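PDB 3C9P: uncharacterized protein SP1917 from Streptococcus pneumoniae, which is of unknown function but belongs to a family of uncharacterized, mostly helical bacterial proteins (DUF2200). Local coordinates for residues A[8-18]-A[52-62]; A[33-41]-A[98-106]. All coordinates share one frame; numbering follows the deposited sequence.

Interaction 1: A[8-18]-A[52-62]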
loop_
_atom_site.group_PDB
_atom_site.type_symbol
_atom_site.label_atom_id
_atom_site.label_comp_id
_atom_site.label_asym_id
_atom_site.label_seq_id
_atom_site.Cartn_x
_atom_site.Cartn_y
_atom_site.Cartn_z
ATOM N N LEU A 8 -10.265 4.433 -9.675
ATOM C CA LEU A 8 -9.566 4.481 -8.384
ATOM C C LEU A 8 -8.586 5.665 -8.248
ATOM O O LEU A 8 -8.456 6.258 -7.174
ATOM C CB LEU A 8 -8.802 3.171 -8.156
ATOM C CG LEU A 8 -8.045 3.008 -6.846
ATOM C CD1 LEU A 8 -8.962 3.124 -5.597
ATOM C CD2 LEU A 8 -7.356 1.659 -6.866
ATOM N N TYR A 9 -7.881 5.981 -9.323
ATOM C CA TYR A 9 -6.837 7.002 -9.262
ATOM C C TYR A 9 -7.386 8.360 -8.832
ATOM O O TYR A 9 -6.652 9.169 -8.283
ATOM C CB TYR A 9 -6.160 7.159 -10.613
ATOM C CG TYR A 9 -5.509 5.919 -11.187
ATOM C CD1 TYR A 9 -5.274 4.771 -10.397
ATOM C CD2 TYR A 9 -5.093 5.904 -12.524
ATOM C CE1 TYR A 9 -4.683 3.656 -10.927
ATOM C CE2 TYR A 9 -4.478 4.785 -13.067
ATOM C CZ TYR A 9 -4.292 3.663 -12.258
ATOM O OH TYR A 9 -3.680 2.564 -12.791
ATOM N N ASN A 10 -8.665 8.615 -9.107
ATOM C CA ASN A 10 -9.243 9.914 -8.848
ATOM C C ASN A 10 -10.064 9.956 -7.578
ATOM O O ASN A 10 -10.605 11.007 -7.242
ATOM C CB ASN A 10 -10.066 10.376 -10.049
ATOM C CG ASN A 10 -9.236 10.405 -11.320
ATOM O OD1 ASN A 10 -8.090 10.868 -11.307
ATOM N ND2 ASN A 10 -9.786 9.854 -12.412
HETATM N N MSE A 11 -10.173 8.821 -6.885
HETATM C CA MSE A 11 -10.799 8.802 -5.550
HETATM C C MSE A 11 -9.865 9.456 -4.546
HETATM O O MSE A 11 -8.658 9.376 -4.689
HETATM C CB MSE A 11 -11.161 7.384 -5.139
HETATM C CG MSE A 11 -12.172 6.780 -6.134
HETATM SE SE MSE A 11 -12.677 4.998 -5.525
HETATM C CE MSE A 11 -13.379 4.281 -7.234
ATOM N N LYS A 12 -10.432 10.147 -3.558
ATOM C CA LYS A 12 -9.603 10.870 -2.587
ATOM C C LYS A 12 -8.703 9.947 -1.774
ATOM O O LYS A 12 -9.158 8.929 -1.252
ATOM C CB LYS A 12 -10.471 11.743 -1.677
ATOM C CG LYS A 12 -11.263 12.818 -2.437
ATOM C CD LYS A 12 -10.372 13.816 -3.133
ATOM C CE LYS A 12 -11.187 14.962 -3.840
ATOM N NZ LYS A 12 -12.593 15.121 -3.380
ATOM N N PHE A 13 -7.419 10.315 -1.668
ATOM C CA PHE A 13 -6.475 9.543 -0.865
ATOM C C PHE A 13 -7.010 9.210 0.528
ATOM O O PHE A 13 -6.947 8.063 0.970
ATOM C CB PHE A 13 -5.125 10.276 -0.715
ATOM C CG PHE A 13 -4.223 9.630 0.287
ATOM C CD1 PHE A 13 -3.542 8.450 -0.032
ATOM C CD2 PHE A 13 -4.113 10.151 1.583
ATOM C CE1 PHE A 13 -2.725 7.820 0.919
ATOM C CE2 PHE A 13 -3.332 9.519 2.529
ATOM C CZ PHE A 13 -2.629 8.346 2.202
ATOM N N ALA A 14 -7.528 10.207 1.232
ATOM C CA ALA A 14 -7.779 10.022 2.652
ATOM C C ALA A 14 -8.822 8.924 2.912
ATOM O O ALA A 14 -8.575 8.013 3.687
ATOM C CB ALA A 14 -8.132 11.358 3.342
ATOM N N ALA A 15 -9.969 8.990 2.242
ATOM C CA ALA A 15 -10.973 7.942 2.346
ATOM C C ALA A 15 -10.491 6.565 1.932
ATOM O O ALA A 15 -10.779 5.570 2.605
ATOM C CB ALA A 15 -12.196 8.310 1.526
ATOM N N VAL A 16 -9.791 6.485 0.805
ATOM C CA VAL A 16 -9.251 5.187 0.365
ATOM C C VAL A 16 -8.273 4.596 1.406
ATOM O O VAL A 16 -8.351 3.401 1.739
ATOM C CB VAL A 16 -8.595 5.268 -1.054
ATOM C CG1 VAL A 16 -8.024 3.881 -1.468
ATOM C CG2 VAL A 16 -9.658 5.741 -2.105
ATOM N N TYR A 17 -7.340 5.425 1.887
ATOM C CA TYR A 17 -6.339 4.974 2.839
ATOM C C TYR A 17 -6.960 4.590 4.177
ATOM O O TYR A 17 -6.576 3.560 4.798
ATOM C CB TYR A 17 -5.250 6.060 3.006
ATOM C CG TYR A 17 -4.087 5.622 3.848
ATOM C CD1 TYR A 17 -3.147 4.700 3.351
ATOM C CD2 TYR A 17 -3.911 6.132 5.135
ATOM C CE1 TYR A 17 -2.075 4.283 4.130
ATOM C CE2 TYR A 17 -2.823 5.731 5.925
ATOM C CZ TYR A 17 -1.924 4.801 5.409
ATOM O OH TYR A 17 -0.866 4.406 6.168
ATOM N N LEU A 18 -7.930 5.386 4.631
ATOM C CA LEU A 18 -8.651 5.047 5.868
ATOM C C LEU A 18 -9.457 3.738 5.773
ATOM O O LEU A 18 -9.585 2.992 6.757
ATOM C CB LEU A 18 -9.521 6.210 6.356
ATOM C CG LEU A 18 -8.740 7.463 6.799
ATOM C CD1 LEU A 18 -9.721 8.614 6.981
ATOM C CD2 LEU A 18 -7.989 7.201 8.056
ATOM N N CYS A 52 -1.078 13.811 4.474
ATOM C CA CYS A 52 -1.957 13.662 3.307
ATOM C C CYS A 52 -3.428 13.420 3.663
ATOM O O CYS A 52 -4.312 13.639 2.834
ATOM C CB CYS A 52 -1.478 12.534 2.394
ATOM S SG CYS A 52 0.091 12.878 1.549
ATOM N N LEU A 53 -3.686 12.956 4.884
ATOM C CA LEU A 53 -5.053 12.799 5.354
ATOM C C LEU A 53 -5.766 14.148 5.426
ATOM O O LEU A 53 -6.996 14.200 5.369
ATOM C CB LEU A 53 -5.090 12.128 6.734
ATOM C CG LEU A 53 -4.604 10.679 6.777
ATOM C CD1 LEU A 53 -4.640 10.194 8.217
ATOM C CD2 LEU A 53 -5.467 9.813 5.826
ATOM N N ASP A 54 -5.010 15.234 5.584
ATOM C CA ASP A 54 -5.633 16.575 5.678
ATOM C C ASP A 54 -5.537 17.348 4.354
ATOM O O ASP A 54 -5.711 18.570 4.309
ATOM C CB ASP A 54 -5.004 17.373 6.825
ATOM C CG ASP A 54 -5.772 18.655 7.132
ATOM O OD1 ASP A 54 -7.011 18.606 7.227
ATOM O OD2 ASP A 54 -5.133 19.711 7.275
ATOM N N ARG A 55 -5.268 16.623 3.272
ATOM C CA ARG A 55 -5.193 17.197 1.937
ATOM C C ARG A 55 -6.237 16.535 1.033
ATOM O O ARG A 55 -6.740 15.443 1.341
ATOM C CB ARG A 55 -3.769 17.045 1.379
ATOM C CG ARG A 55 -2.754 17.940 2.106
ATOM C CD ARG A 55 -1.319 17.849 1.556
ATOM N NE ARG A 55 -1.035 18.813 0.476
ATOM C CZ ARG A 55 -0.655 18.482 -0.763
ATOM N NH1 ARG A 55 -0.498 17.200 -1.111
ATOM N NH2 ARG A 55 -0.421 19.437 -1.664
ATOM N N ASP A 56 -6.576 17.210 -0.060
ATOM C CA ASP A 56 -7.583 16.633 -0.961
ATOM C C ASP A 56 -6.958 15.875 -2.126
ATOM O O ASP A 56 -7.627 15.533 -3.115
ATOM C CB ASP A 56 -8.606 17.674 -1.408
ATOM C CG ASP A 56 -9.639 17.959 -0.338
ATOM O OD1 ASP A 56 -10.404 17.022 0.050
ATOM O OD2 ASP A 56 -9.687 19.125 0.109
ATOM N N VAL A 57 -5.686 15.522 -1.964
ATOM C CA VAL A 57 -4.940 14.737 -2.954
ATOM C C VAL A 57 -5.687 13.436 -3.295
ATOM O O VAL A 57 -6.337 12.847 -2.430
ATOM C CB VAL A 57 -3.500 14.436 -2.427
ATOM C CG1 VAL A 57 -3.542 13.570 -1.192
ATOM C CG2 VAL A 57 -2.587 13.805 -3.508
ATOM N N THR A 58 -5.610 13.013 -4.554
ATOM C CA THR A 58 -6.221 11.754 -4.968
ATOM C C THR A 58 -5.312 10.599 -4.636
ATOM O O THR A 58 -4.086 10.769 -4.447
ATOM C CB THR A 58 -6.532 11.696 -6.474
ATOM O OG1 THR A 58 -5.307 11.707 -7.222
ATOM C CG2 THR A 58 -7.466 12.880 -6.896
ATOM N N TYR A 59 -5.912 9.422 -4.549
ATOM C CA TYR A 59 -5.147 8.196 -4.320
ATOM C C TYR A 59 -4.092 8.017 -5.405
ATOM O O TYR A 59 -2.932 7.674 -5.111
ATOM C CB TYR A 59 -6.099 6.980 -4.267
ATOM C CG TYR A 59 -5.533 5.784 -3.515
ATOM C CD1 TYR A 59 -5.162 5.885 -2.167
ATOM C CD2 TYR A 59 -5.391 4.546 -4.156
ATOM C CE1 TYR A 59 -4.665 4.766 -1.457
ATOM C CE2 TYR A 59 -4.865 3.443 -3.480
ATOM C CZ TYR A 59 -4.514 3.558 -2.140
ATOM O OH TYR A 59 -4.000 2.474 -1.488
ATOM N N GLY A 60 -4.470 8.288 -6.655
ATOM C CA GLY A 60 -3.519 8.154 -7.760
ATOM C C GLY A 60 -2.352 9.124 -7.594
ATOM O O GLY A 60 -1.183 8.764 -7.796
ATOM N N ASP A 61 -2.668 10.360 -7.240
ATOM C CA ASP A 61 -1.627 11.379 -7.113
ATOM C C ASP A 61 -0.668 11.121 -5.931
ATOM O O ASP A 61 0.515 11.481 -6.007
ATOM C CB ASP A 61 -2.248 12.754 -7.037
ATOM C CG ASP A 61 -2.596 13.323 -8.421
ATOM O OD1 ASP A 61 -2.202 12.745 -9.475
ATOM O OD2 ASP A 61 -3.260 14.373 -8.446
ATOM N N PHE A 62 -1.172 10.495 -4.868
ATOM C CA PHE A 62 -0.317 9.995 -3.766
ATOM C C PHE A 62 0.773 9.031 -4.275
ATOM O O PHE A 62 1.968 9.215 -4.000
ATOM C CB PHE A 62 -1.182 9.323 -2.690
ATOM C CG PHE A 62 -0.396 8.754 -1.542
ATOM C CD1 PHE A 62 -0.008 9.559 -0.477
ATOM C CD2 PHE A 62 -0.044 7.422 -1.533
ATOM C CE1 PHE A 62 0.714 9.021 0.606
ATOM C CE2 PHE A 62 0.690 6.872 -0.451
ATOM C CZ PHE A 62 1.053 7.686 0.611
HETATM O O HOH W 1 -5.824 11.513 -9.839
HETATM O O HOH W 2 -7.163 13.088 0.172
#
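Tyr-59 N gives a nearly straight hydrogen bond to Met-11 O (2.7 Å), and Phe-13 N returns one to Val-57 O (2.9 Å). Between them Lys-12 and Thr-58 form a single backbone bridge, and each is the N-cap of the helix that follows, so two helix starts, of helices 13-26 and 59-64, are tied together in this mostly helical DUF2200 protein. A third bond, Gly-60 N to Tyr-9 O, is more bent (143°) and reaches the carbonyl tilted out of its plane. Thr-58 carries OG1 between its backbone N and carbonyl carbon (chi1 66°), from where it accepts Asp-61 N at 3.0 Å and closes the cap. One water donates to Tyr-9 O and Asn-10 OD1 and accepts from Thr-58 OG1; a second takes Ala-14 N and donates to Arg-55 O and Val-57 O, extending the polar seam at the first turn of helix 13-26. Lys-12 lays its methylenes along Asp-56 O, but its ammonium stops short of a salt bridge with the Asp-56 carboxylate.

Beside these bonds the Phe-13 ring is the main apolar element. It makes an offset stack on Phe-62, centroids 4.2 Å apart and planes 22° apart, with Phe-13 CE1 above the middle of the Phe-62 ring; Tyr-17 CB lies on the other face of Phe-13. Cys-52 CB touches Phe-13 CE2, and Leu-53 CD2 reaches Phe-13, Ala-14, Tyr-17 and Leu-18. Phe-62 also stacks on Tyr-44, outside the two segments. At the other end, Leu-8 CG meets Tyr-59 CD2, while Val-16 CG1 sits over the centre of the Tyr-59 ring, 3.4 Å from its centroid, in a CH-pi contact.

Interaction 2: A[33-41]-A[98-106]. With EDO (1,2-ethanediol), chain B.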
loop_
_atom_site.group_PDB
_atom_site.type_symbol
_atom_site.label_atom_id
_atom_site.label_comp_id
_atom_site.label_asym_id
_atom_site.label_seq_id
_atom_site.Cartn_x
_atom_site.Cartn_y
_atom_site.Cartn_z
ATOM N N SER A 33 0.752 -0.131 11.743
ATOM C CA SER A 33 1.365 -1.124 10.853
ATOM C C SER A 33 1.173 -0.775 9.375
ATOM O O SER A 33 2.066 -1.011 8.532
ATOM C CB SER A 33 0.791 -2.518 11.114
ATOM O OG SER A 33 0.878 -2.841 12.478
ATOM N N VAL A 34 0.001 -0.231 9.062
ATOM C CA VAL A 34 -0.327 0.227 7.716
ATOM C C VAL A 34 0.563 1.385 7.321
ATOM O O VAL A 34 1.128 1.378 6.203
ATOM C CB VAL A 34 -1.819 0.620 7.556
ATOM C CG1 VAL A 34 -2.108 1.122 6.123
ATOM C CG2 VAL A 34 -2.709 -0.578 7.851
ATOM N N HIS A 35 0.695 2.376 8.207
ATOM C CA HIS A 35 1.582 3.514 7.926
ATOM C C HIS A 35 3.006 3.014 7.638
ATOM O O HIS A 35 3.666 3.520 6.736
ATOM C CB HIS A 35 1.702 4.504 9.100
ATOM C CG HIS A 35 0.396 4.963 9.676
ATOM N ND1 HIS A 35 -0.741 5.169 8.917
ATOM C CD2 HIS A 35 0.067 5.292 10.942
ATOM C CE1 HIS A 35 -1.726 5.560 9.708
ATOM N NE2 HIS A 35 -1.259 5.650 10.939
ATOM N N GLN A 36 3.480 2.070 8.457
ATOM C CA GLN A 36 4.842 1.529 8.354
ATOM C C GLN A 36 5.087 0.844 6.996
ATOM O O GLN A 36 6.089 1.102 6.341
ATOM C CB GLN A 36 5.150 0.601 9.552
ATOM C CG GLN A 36 5.379 1.391 10.890
ATOM C CD GLN A 36 5.320 0.547 12.170
ATOM O OE1 GLN A 36 4.935 -0.633 12.159
ATOM N NE2 GLN A 36 5.684 1.168 13.296
ATOM N N VAL A 37 4.176 -0.028 6.567
ATOM C CA VAL A 37 4.382 -0.706 5.255
ATOM C C VAL A 37 4.187 0.265 4.069
ATOM O O VAL A 37 4.844 0.124 3.043
ATOM C CB VAL A 37 3.532 -2.030 5.044
ATOM C CG1 VAL A 37 3.778 -3.062 6.210
ATOM C CG2 VAL A 37 2.031 -1.718 4.882
ATOM N N THR A 38 3.311 1.259 4.221
ATOM C CA THR A 38 3.109 2.254 3.171
ATOM C C THR A 38 4.394 3.091 3.022
ATOM O O THR A 38 4.863 3.327 1.905
ATOM C CB THR A 38 1.907 3.167 3.484
ATOM O OG1 THR A 38 0.731 2.353 3.633
ATOM C CG2 THR A 38 1.691 4.195 2.358
ATOM N N SER A 39 4.918 3.562 4.143
ATOM C CA SER A 39 6.188 4.302 4.174
ATOM C C SER A 39 7.351 3.499 3.541
ATOM O O SER A 39 8.109 4.012 2.721
ATOM C CB SER A 39 6.534 4.636 5.623
ATOM O OG SER A 39 7.790 5.312 5.692
ATOM N N TRP A 40 7.467 2.234 3.922
ATOM C CA TRP A 40 8.490 1.350 3.363
ATOM C C TRP A 40 8.395 1.258 1.838
ATOM O O TRP A 40 9.381 1.450 1.130
ATOM C CB TRP A 40 8.375 -0.041 4.000
ATOM C CG TRP A 40 9.361 -1.016 3.435
ATOM C CD1 TRP A 40 10.681 -1.135 3.736
ATOM C CD2 TRP A 40 9.081 -2.007 2.463
ATOM N NE1 TRP A 40 11.244 -2.153 3.013
ATOM C CE2 TRP A 40 10.274 -2.712 2.229
ATOM C CE3 TRP A 40 7.911 -2.401 1.798
ATOM C CZ2 TRP A 40 10.352 -3.760 1.329
ATOM C CZ3 TRP A 40 7.993 -3.440 0.885
ATOM C CH2 TRP A 40 9.198 -4.126 0.684
ATOM N N LEU A 41 7.192 1.012 1.341
ATOM C CA LEU A 41 6.966 0.846 -0.092
ATOM C C LEU A 41 7.276 2.088 -0.910
ATOM O O LEU A 41 7.948 2.010 -1.953
ATOM C CB LEU A 41 5.503 0.431 -0.365
ATOM C CG LEU A 41 5.104 0.401 -1.833
ATOM C CD1 LEU A 41 5.874 -0.730 -2.586
ATOM C CD2 LEU A 41 3.600 0.191 -1.965
ATOM N N ARG A 98 0.535 -3.597 -5.076
ATOM C CA ARG A 98 1.595 -4.046 -4.147
ATOM C C ARG A 98 1.289 -3.579 -2.722
ATOM O O ARG A 98 1.442 -4.362 -1.768
ATOM C CB ARG A 98 2.982 -3.566 -4.585
ATOM C CG ARG A 98 3.517 -4.270 -5.805
ATOM C CD ARG A 98 4.798 -3.621 -6.296
ATOM N NE ARG A 98 5.351 -4.394 -7.411
ATOM C CZ ARG A 98 5.980 -3.897 -8.468
ATOM N NH1 ARG A 98 6.148 -2.589 -8.621
ATOM N NH2 ARG A 98 6.443 -4.728 -9.388
ATOM N N LEU A 99 0.819 -2.342 -2.563
ATOM C CA LEU A 99 0.346 -1.932 -1.210
ATOM C C LEU A 99 -0.814 -2.800 -0.688
ATOM O O LEU A 99 -0.836 -3.205 0.494
ATOM C CB LEU A 99 0.001 -0.435 -1.121
ATOM C CG LEU A 99 -0.414 0.017 0.298
ATOM C CD1 LEU A 99 0.705 -0.205 1.311
ATOM C CD2 LEU A 99 -0.884 1.478 0.301
ATOM N N ASP A 100 -1.763 -3.112 -1.565
ATOM C CA ASP A 100 -2.886 -3.971 -1.160
ATOM C C ASP A 100 -2.396 -5.313 -0.639
ATOM O O ASP A 100 -2.983 -5.850 0.315
ATOM C CB ASP A 100 -3.878 -4.213 -2.284
ATOM C CG ASP A 100 -4.709 -2.967 -2.634
ATOM O OD1 ASP A 100 -5.110 -2.184 -1.745
ATOM O OD2 ASP A 100 -4.986 -2.787 -3.827
ATOM N N LYS A 101 -1.364 -5.874 -1.285
ATOM C CA LYS A 101 -0.769 -7.144 -0.854
ATOM C C LYS A 101 -0.139 -7.005 0.537
ATOM O O LYS A 101 -0.335 -7.877 1.394
ATOM C CB LYS A 101 0.273 -7.640 -1.887
ATOM C CG LYS A 101 0.843 -9.032 -1.629
ATOM C CD LYS A 101 -0.237 -10.096 -1.707
ATOM C CE LYS A 101 0.335 -11.429 -2.143
ATOM N NZ LYS A 101 -0.778 -12.434 -2.110
ATOM N N LEU A 102 0.598 -5.913 0.771
ATOM C CA LEU A 102 1.231 -5.702 2.082
ATOM C C LEU A 102 0.179 -5.583 3.193
ATOM O O LEU A 102 0.356 -6.117 4.286
ATOM C CB LEU A 102 2.149 -4.459 2.083
ATOM C CG LEU A 102 3.285 -4.437 1.042
ATOM C CD1 LEU A 102 4.061 -3.081 1.043
ATOM C CD2 LEU A 102 4.250 -5.601 1.302
ATOM N N VAL A 103 -0.919 -4.898 2.880
ATOM C CA VAL A 103 -2.009 -4.685 3.807
ATOM C C VAL A 103 -2.757 -5.998 4.011
ATOM O O VAL A 103 -3.227 -6.279 5.114
ATOM C CB VAL A 103 -2.974 -3.577 3.313
ATOM C CG1 VAL A 103 -4.190 -3.498 4.191
ATOM C CG2 VAL A 103 -2.256 -2.218 3.376
ATOM N N ASP A 104 -2.851 -6.807 2.960
ATOM C CA ASP A 104 -3.452 -8.147 3.136
ATOM C C ASP A 104 -2.680 -8.981 4.159
ATOM O O ASP A 104 -3.301 -9.615 5.022
ATOM C CB ASP A 104 -3.582 -8.879 1.820
ATOM C CG ASP A 104 -4.606 -10.019 1.893
ATOM O OD1 ASP A 104 -5.714 -9.828 2.455
ATOM O OD2 ASP A 104 -4.275 -11.098 1.380
ATOM N N TRP A 105 -1.346 -8.951 4.109
ATOM C CA TRP A 105 -0.550 -9.607 5.157
ATOM C C TRP A 105 -0.909 -9.100 6.555
ATOM O O TRP A 105 -1.034 -9.892 7.466
ATOM C CB TRP A 105 0.964 -9.474 4.936
ATOM C CG TRP A 105 1.501 -10.292 3.801
ATOM C CD1 TRP A 105 2.074 -9.810 2.642
ATOM C CD2 TRP A 105 1.541 -11.724 3.707
ATOM N NE1 TRP A 105 2.459 -10.860 1.838
ATOM C CE2 TRP A 105 2.139 -12.043 2.458
ATOM C CE3 TRP A 105 1.119 -12.770 4.546
ATOM C CZ2 TRP A 105 2.334 -13.364 2.030
ATOM C CZ3 TRP A 105 1.304 -14.109 4.113
ATOM C CH2 TRP A 105 1.912 -14.387 2.858
ATOM N N LEU A 106 -1.051 -7.785 6.720
ATOM C CA LEU A 106 -1.460 -7.218 8.014
ATOM C C LEU A 106 -2.848 -7.705 8.477
ATOM O O LEU A 106 -3.027 -8.020 9.673
ATOM C CB LEU A 106 -1.387 -5.681 7.999
ATOM C CG LEU A 106 -0.045 -5.058 7.591
ATOM C CD1 LEU A 106 -0.139 -3.533 7.544
ATOM C CD2 LEU A 106 1.053 -5.491 8.533
HETATM C C1 EDO B . -7.211 -0.439 -3.781
HETATM O O1 EDO B . -8.139 -1.382 -3.245
HETATM C C2 EDO B . -7.061 0.694 -2.784
HETATM O O2 EDO B . -7.512 0.243 -1.507
#
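Helices 33-41 and 98-106 run roughly antiparallel, their N-to-C directions 148° apart and their axes 9.9 Å apart at closest approach, with Val-34 opposite Val-103 and Val-37 opposite Leu-102. Val-37 lies among three leucines: with CG1 anti to the carbonyl carbon (chi1 -55°), CG2 falls between the backbone N and the carbonyl carbon and meets Leu-102 CB at 3.9 Å, comes tip to tip with Leu-106 CD1 and also approaches Leu-99 CD1. Leu-106 CD1 reaches on to the backbone of Ser-33, 3.5 Å from Ser-33 O, and touches Val-34 CG2. This largely apolar interface lies near the centre of the small helical DUF2200 fold, with helix 13-26 packing Tyr-17 on Val-34 and Thr-38, and helix 112-119 covering Leu-102 with Val-115 and Tyr-119. Leu-102 CD1 meets the edge of the Trp-40 indole near its plane, 4.0 Å from Trp-40 CZ3, and also Leu-41 CB. Leu-41 crosses Leu-99, CD2 against CB at 3.7 Å. The hydroxyl of Thr-38 is turned back to its own helix, donating to Val-34 O at 2.8 Å from above the carbonyl plane, which leaves Thr-38 OG1 lying against Leu-99 CD1.

Interaction 2 is a buried, largely apolar helix pairing without polar bonds between its two segments, its centre about 5 Å from the centre of the chain; that of interaction 1 lies about 12 Å from it, and this contact is partly buried and combines backbone bonds and waters with an aromatic cluster. Their segments alternate along the sequence, so the chain visits interactions 1 and 2 alternately, twice each. The two meet at two tyrosines: Tyr-17 of helix 13-26 packs its ring on Thr-38 of helix 31-42 and makes a probable hydrogen bond from OH to His-35 ND1 (2.9 Å), while Tyr-59 OH of helix 59-64 touches Leu-99 CD2 of helix 91-107.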